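Local coordinates for organic hydroperoxide resistance protein (Deinococcus radiodurans, PDB 1USP) that probably reduces organic hydroperoxides with a pair of redox-active cysteines, as other members of the OsmC/Ohr family do, and so protects the cell from peroxide damage, at residues Gln59-Val64 with His118-Tyr123; Gly100-Leu105 with Gly112-Ala117. One frame throughout, in Å; residues are numbered along the deposited sequence.

Interaction 1: Gln59-Val64 with His118-Tyr123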
loop_
_atom_site.group_PDB
_atom_site.type_symbol
_atom_site.label_atom_id
_atom_site.label_comp_id
_atom_site.label_asym_id
_atom_site.label_seq_id
_atom_site.Cartn_x
_atom_site.Cartn_y
_atom_site.Cartn_z
ATOM N N GLN A 59 7.887 -9.094 -5.691
ATOM C CA GLN A 59 8.556 -9.295 -6.969
ATOM C C GLN A 59 9.923 -8.612 -7.003
ATOM O O GLN A 59 10.882 -9.187 -7.521
ATOM C CB GLN A 59 7.681 -8.812 -8.139
ATOM C CG GLN A 59 6.603 -9.805 -8.541
ATOM C CD GLN A 59 7.151 -11.012 -9.323
ATOM O OE1 GLN A 59 8.364 -11.166 -9.463
ATOM N NE2 GLN A 59 6.252 -11.862 -9.827
ATOM N N GLY A 60 10.018 -7.406 -6.450
ATOM C CA GLY A 60 11.300 -6.723 -6.309
ATOM C C GLY A 60 12.232 -7.500 -5.395
ATOM O O GLY A 60 13.434 -7.665 -5.679
ATOM N N ALA A 61 11.673 -8.013 -4.304
ATOM C CA ALA A 61 12.444 -8.831 -3.364
ATOM C C ALA A 61 12.961 -10.121 -4.020
ATOM O O ALA A 61 14.070 -10.575 -3.725
ATOM C CB ALA A 61 11.632 -9.146 -2.171
ATOM N N LEU A 62 12.165 -10.719 -4.896
ATOM C CA LEU A 62 12.631 -11.880 -5.647
ATOM C C LEU A 62 13.798 -11.503 -6.543
ATOM O O LEU A 62 14.705 -12.303 -6.744
ATOM C CB LEU A 62 11.514 -12.479 -6.488
ATOM C CG LEU A 62 10.483 -13.241 -5.655
ATOM C CD1 LEU A 62 9.240 -13.487 -6.472
ATOM C CD2 LEU A 62 11.078 -14.547 -5.143
ATOM N N GLY A 63 13.758 -10.287 -7.080
ATOM C CA GLY A 63 14.845 -9.748 -7.882
ATOM C C GLY A 63 16.116 -9.627 -7.073
ATOM O O GLY A 63 17.187 -10.026 -7.531
ATOM N N VAL A 64 15.982 -9.108 -5.852
ATOM C CA VAL A 64 17.100 -8.931 -4.933
ATOM C C VAL A 64 17.695 -10.283 -4.555
ATOM O O VAL A 64 18.911 -10.431 -4.520
ATOM C CB VAL A 64 16.668 -8.194 -3.639
ATOM C CG1 VAL A 64 17.756 -8.276 -2.567
ATOM C CG2 VAL A 64 16.339 -6.736 -3.942
ATOM N N HIS A 118 10.217 -12.789 1.761
ATOM C CA HIS A 118 9.532 -12.303 2.953
ATOM C C HIS A 118 10.486 -11.637 3.947
ATOM O O HIS A 118 10.102 -10.731 4.692
ATOM C CB HIS A 118 8.783 -13.440 3.651
ATOM C CG HIS A 118 7.835 -12.969 4.715
ATOM N ND1 HIS A 118 8.044 -13.194 6.062
ATOM C CD2 HIS A 118 6.678 -12.275 4.629
ATOM C CE1 HIS A 118 7.037 -12.682 6.749
ATOM N NE2 HIS A 118 6.200 -12.114 5.904
ATOM N N GLU A 119 11.717 -12.124 3.959
ATOM C CA GLU A 119 12.752 -11.607 4.821
ATOM C C GLU A 119 13.203 -10.240 4.324
ATOM O O GLU A 119 13.522 -9.382 5.120
ATOM C CB GLU A 119 13.941 -12.576 4.865
ATOM C CG GLU A 119 15.151 -12.012 5.595
ATOM C CD GLU A 119 15.541 -12.791 6.829
ATOM O OE1 GLU A 119 14.643 -13.239 7.569
ATOM O OE2 GLU A 119 16.762 -12.931 7.079
ATOM N N VAL A 120 13.221 -10.057 3.006
ATOM C CA VAL A 120 13.764 -8.849 2.384
ATOM C C VAL A 120 12.727 -7.734 2.184
ATOM O O VAL A 120 13.027 -6.553 2.360
ATOM C CB VAL A 120 14.432 -9.207 1.030
ATOM C CG1 VAL A 120 14.672 -7.971 0.181
ATOM C CG2 VAL A 120 15.722 -9.938 1.284
ATOM N N CYS A 121 11.522 -8.125 1.796
ATOM C CA CYS A 121 10.482 -7.191 1.389
ATOM C C CYS A 121 10.212 -6.151 2.477
ATOM O O CYS A 121 9.906 -6.536 3.592
ATOM C CB CYS A 121 9.207 -7.994 1.100
ATOM S SG CYS A 121 7.751 -7.003 0.820
ATOM N N PRO A 122 10.337 -4.850 2.188
ATOM C CA PRO A 122 10.019 -3.826 3.190
ATOM C C PRO A 122 8.565 -3.784 3.674
ATOM O O PRO A 122 8.358 -3.354 4.797
ATOM C CB PRO A 122 10.424 -2.515 2.500
ATOM C CG PRO A 122 10.448 -2.812 1.087
ATOM C CD PRO A 122 10.886 -4.243 0.962
ATOM N N TYR A 123 7.595 -4.219 2.868
ATOM C CA TYR A 123 6.207 -4.288 3.340
ATOM C C TYR A 123 6.125 -5.342 4.452
ATOM O O TYR A 123 5.417 -5.154 5.441
ATOM C CB TYR A 123 5.231 -4.665 2.214
ATOM C CG TYR A 123 4.702 -3.561 1.303
ATOM C CD1 TYR A 123 5.561 -2.691 0.640
ATOM C CD2 TYR A 123 3.334 -3.450 1.037
ATOM C CE1 TYR A 123 5.073 -1.724 -0.216
ATOM C CE2 TYR A 123 2.847 -2.492 0.160
ATOM C CZ TYR A 123 3.720 -1.635 -0.454
ATOM O OH TYR A 123 3.242 -0.677 -1.325
#

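Interaction 2: Gly100-Leu105 with Gly112-Ala117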
loop_
_atom_site.group_PDB
_atom_site.type_symbol
_atom_site.label_atom_id
_atom_site.label_comp_id
_atom_site.label_asym_id
_atom_site.label_seq_id
_atom_site.Cartn_x
_atom_site.Cartn_y
_atom_site.Cartn_z
ATOM N N GLY A 100 2.572 -17.379 -4.258
ATOM C CA GLY A 100 3.447 -17.416 -5.407
ATOM C C GLY A 100 3.182 -18.593 -6.337
ATOM O O GLY A 100 2.722 -19.649 -5.918
ATOM N N HIS A 101 3.502 -18.394 -7.605
ATOM C CA HIS A 101 3.495 -19.458 -8.617
ATOM C C HIS A 101 4.727 -19.286 -9.487
ATOM O O HIS A 101 4.932 -18.240 -10.073
ATOM C CB HIS A 101 2.228 -19.413 -9.474
ATOM C CG HIS A 101 2.163 -20.500 -10.499
ATOM N ND1 HIS A 101 1.441 -21.660 -10.314
ATOM C CD2 HIS A 101 2.765 -20.621 -11.709
ATOM C CE1 HIS A 101 1.585 -22.442 -11.370
ATOM N NE2 HIS A 101 2.390 -21.838 -12.228
ATOM N N PHE A 102 5.538 -20.333 -9.571
ATOM C CA PHE A 102 6.834 -20.284 -10.219
ATOM C C PHE A 102 6.922 -21.455 -11.213
ATOM O O PHE A 102 7.324 -22.565 -10.838
ATOM C CB PHE A 102 7.948 -20.407 -9.180
ATOM C CG PHE A 102 7.903 -19.363 -8.096
ATOM C CD1 PHE A 102 7.112 -19.548 -6.960
ATOM C CD2 PHE A 102 8.657 -18.205 -8.208
ATOM C CE1 PHE A 102 7.077 -18.559 -5.941
ATOM C CE2 PHE A 102 8.643 -17.240 -7.199
ATOM C CZ PHE A 102 7.848 -17.420 -6.068
ATOM N N PRO A 103 6.514 -21.230 -12.460
ATOM C CA PRO A 103 6.524 -22.304 -13.464
ATOM C C PRO A 103 7.888 -22.986 -13.576
ATOM O O PRO A 103 8.908 -22.311 -13.696
ATOM C CB PRO A 103 6.146 -21.576 -14.763
ATOM C CG PRO A 103 5.372 -20.386 -14.316
ATOM C CD PRO A 103 6.006 -19.961 -13.015
ATOM N N GLY A 104 7.902 -24.312 -13.474
ATOM C CA GLY A 104 9.127 -25.083 -13.646
ATOM C C GLY A 104 9.998 -25.262 -12.408
ATOM O O GLY A 104 11.053 -25.904 -12.504
ATOM N N LEU A 105 9.584 -24.711 -11.259
ATOM C CA LEU A 105 10.312 -24.912 -10.004
ATOM C C LEU A 105 9.643 -25.992 -9.194
ATOM O O LEU A 105 8.423 -26.126 -9.222
ATOM C CB LEU A 105 10.337 -23.645 -9.144
ATOM C CG LEU A 105 11.143 -22.444 -9.612
ATOM C CD1 LEU A 105 11.244 -21.465 -8.444
ATOM C CD2 LEU A 105 12.537 -22.821 -10.116
ATOM N N GLY A 112 11.201 -21.960 -0.678
ATOM C CA GLY A 112 12.443 -21.246 -0.414
ATOM C C GLY A 112 12.410 -19.781 -0.816
ATOM O O GLY A 112 12.783 -18.894 -0.044
ATOM N N LEU A 113 11.957 -19.522 -2.032
ATOM C CA LEU A 113 11.927 -18.162 -2.558
ATOM C C LEU A 113 10.942 -17.272 -1.802
ATOM O O LEU A 113 11.224 -16.117 -1.581
ATOM C CB LEU A 113 11.512 -18.181 -4.019
ATOM C CG LEU A 113 12.526 -18.839 -4.941
ATOM C CD1 LEU A 113 11.956 -18.926 -6.319
ATOM C CD2 LEU A 113 13.827 -18.050 -4.919
HETATM N N MSE A 114 9.797 -17.824 -1.417
HETATM C CA MSE A 114 8.780 -17.062 -0.701
HETATM C C MSE A 114 9.322 -16.607 0.644
HETATM O O MSE A 114 9.054 -15.501 1.082
HETATM C CB MSE A 114 7.511 -17.888 -0.479
HETATM C CG MSE A 114 6.657 -18.174 -1.731
HETATM SE SE MSE A 114 6.055 -16.591 -2.682
HETATM C CE MSE A 114 4.526 -16.146 -1.522
ATOM N N HIS A 115 10.087 -17.466 1.314
ATOM C CA HIS A 115 10.621 -17.094 2.624
ATOM C C HIS A 115 11.726 -16.054 2.499
ATOM O O HIS A 115 11.796 -15.104 3.287
ATOM C CB HIS A 115 11.114 -18.342 3.362
ATOM C CG HIS A 115 10.006 -19.220 3.852
ATOM N ND1 HIS A 115 9.447 -19.081 5.098
ATOM C CD2 HIS A 115 9.332 -20.228 3.251
ATOM C CE1 HIS A 115 8.509 -19.993 5.263
ATOM N NE2 HIS A 115 8.414 -20.701 4.156
ATOM N N ALA A 116 12.569 -16.228 1.490
ATOM C CA ALA A 116 13.644 -15.298 1.186
ATOM C C ALA A 116 13.130 -13.895 0.860
ATOM O O ALA A 116 13.647 -12.894 1.357
ATOM C CB ALA A 116 14.471 -15.843 0.018
ATOM N N ALA A 117 12.108 -13.834 0.019
ATOM C CA ALA A 117 11.459 -12.591 -0.319
ATOM C C ALA A 117 10.817 -11.962 0.905
ATOM O O ALA A 117 10.884 -10.758 1.075
ATOM C CB ALA A 117 10.424 -12.823 -1.383
#

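Interaction 1: Gln59-Val64 with His118-Tyr123
A61 and V64 of helix 46-68 meet V120 where helix 107-120 ends, a helix-to-helix contact within the OsmC/Ohr fold. A61 and V64 lie one turn apart, and their side chains point to the same neighbour. V120 CG1 serves both. It is 4.0 Å from A61 CB and 4.1 Å from V64 CG1. In V120 this methyl is anti to the backbone N (chi1 165°), which carries it to the facing helix. V64 has nearly the same torsion and also offers its CG1; the two valine side chains approach at a slant. The contact is small, burying 143 Å² in all, and its side-chain contacts are all apolar. C121 has left helical geometry and takes the N-cap position of helix 122-127. Its backbone comes near A61, with the CA atoms of A61 and C121 5.4 Å apart. The sulfur of C121 is joined in a disulfide to C57, which lies one turn before A61 on helix 46-68. V120 also packs on an aromatic side chain of the other subunit. A61 CB lies 4.2 Å from C121 CB and 4.1 Å from C121 N.

Interaction 2: Gly100-Leu105 with Gly112-Ala117
The F102 ring meets L113 over one face and the selenium of M114 at its edge. L113 CD1 makes a CH-pi contact, 4.2 Å from the F102 ring centroid and 28° off the ring normal. It leans toward one side of the ring, where it is 3.8 Å from F102 CE2. M114 is selenomethionine, and its SE lies almost in the ring plane, 88° off the normal. This is an edge-on Met-aromatic contact, with M114 SE 3.9 Å from F102 CZ. The M114 chain bends at chi2 and again at chi3. The bends bring its end toward the strand, where M114 CE is 3.6 Å from G100 N. Here strand 91-101 runs out into a type II beta turn, F102 to L105, which leads toward helix 107-120. The helix thus packs back on the strand end and turn that precede it. The turn is closed by a backbone hydrogen bond from L105 N to F102 O. L62 of helix 46-68 and I79 of strand 78-88 add apolar contacts to F102. L105 and L113 side chains meet at about a right angle, and L105 CD1 to L113 CD1 is tight at 3.4 Å.

Interactions 1 and 2 have centres 12 Å apart and share helix 107-120. Interaction 2 packs its middle against the preceding strand end and turn, and interaction 1 packs its end against helix 46-68. L62 joins the two: its CD2 lies 3.8 Å from L113 CB, and its CD1 lies 3.9 Å from F102 CE2. A61 CB also packs against A117 O at 3.7 Å. Interaction 1 holds C121 of the C57-C121 disulfide, which probably marks the peroxide-reducing site, as in relatives. A bound glycerol, probably from crystallisation, lies about 4 Å from the A61 side chain. Of the two, only interaction 1 is touched by the other subunit.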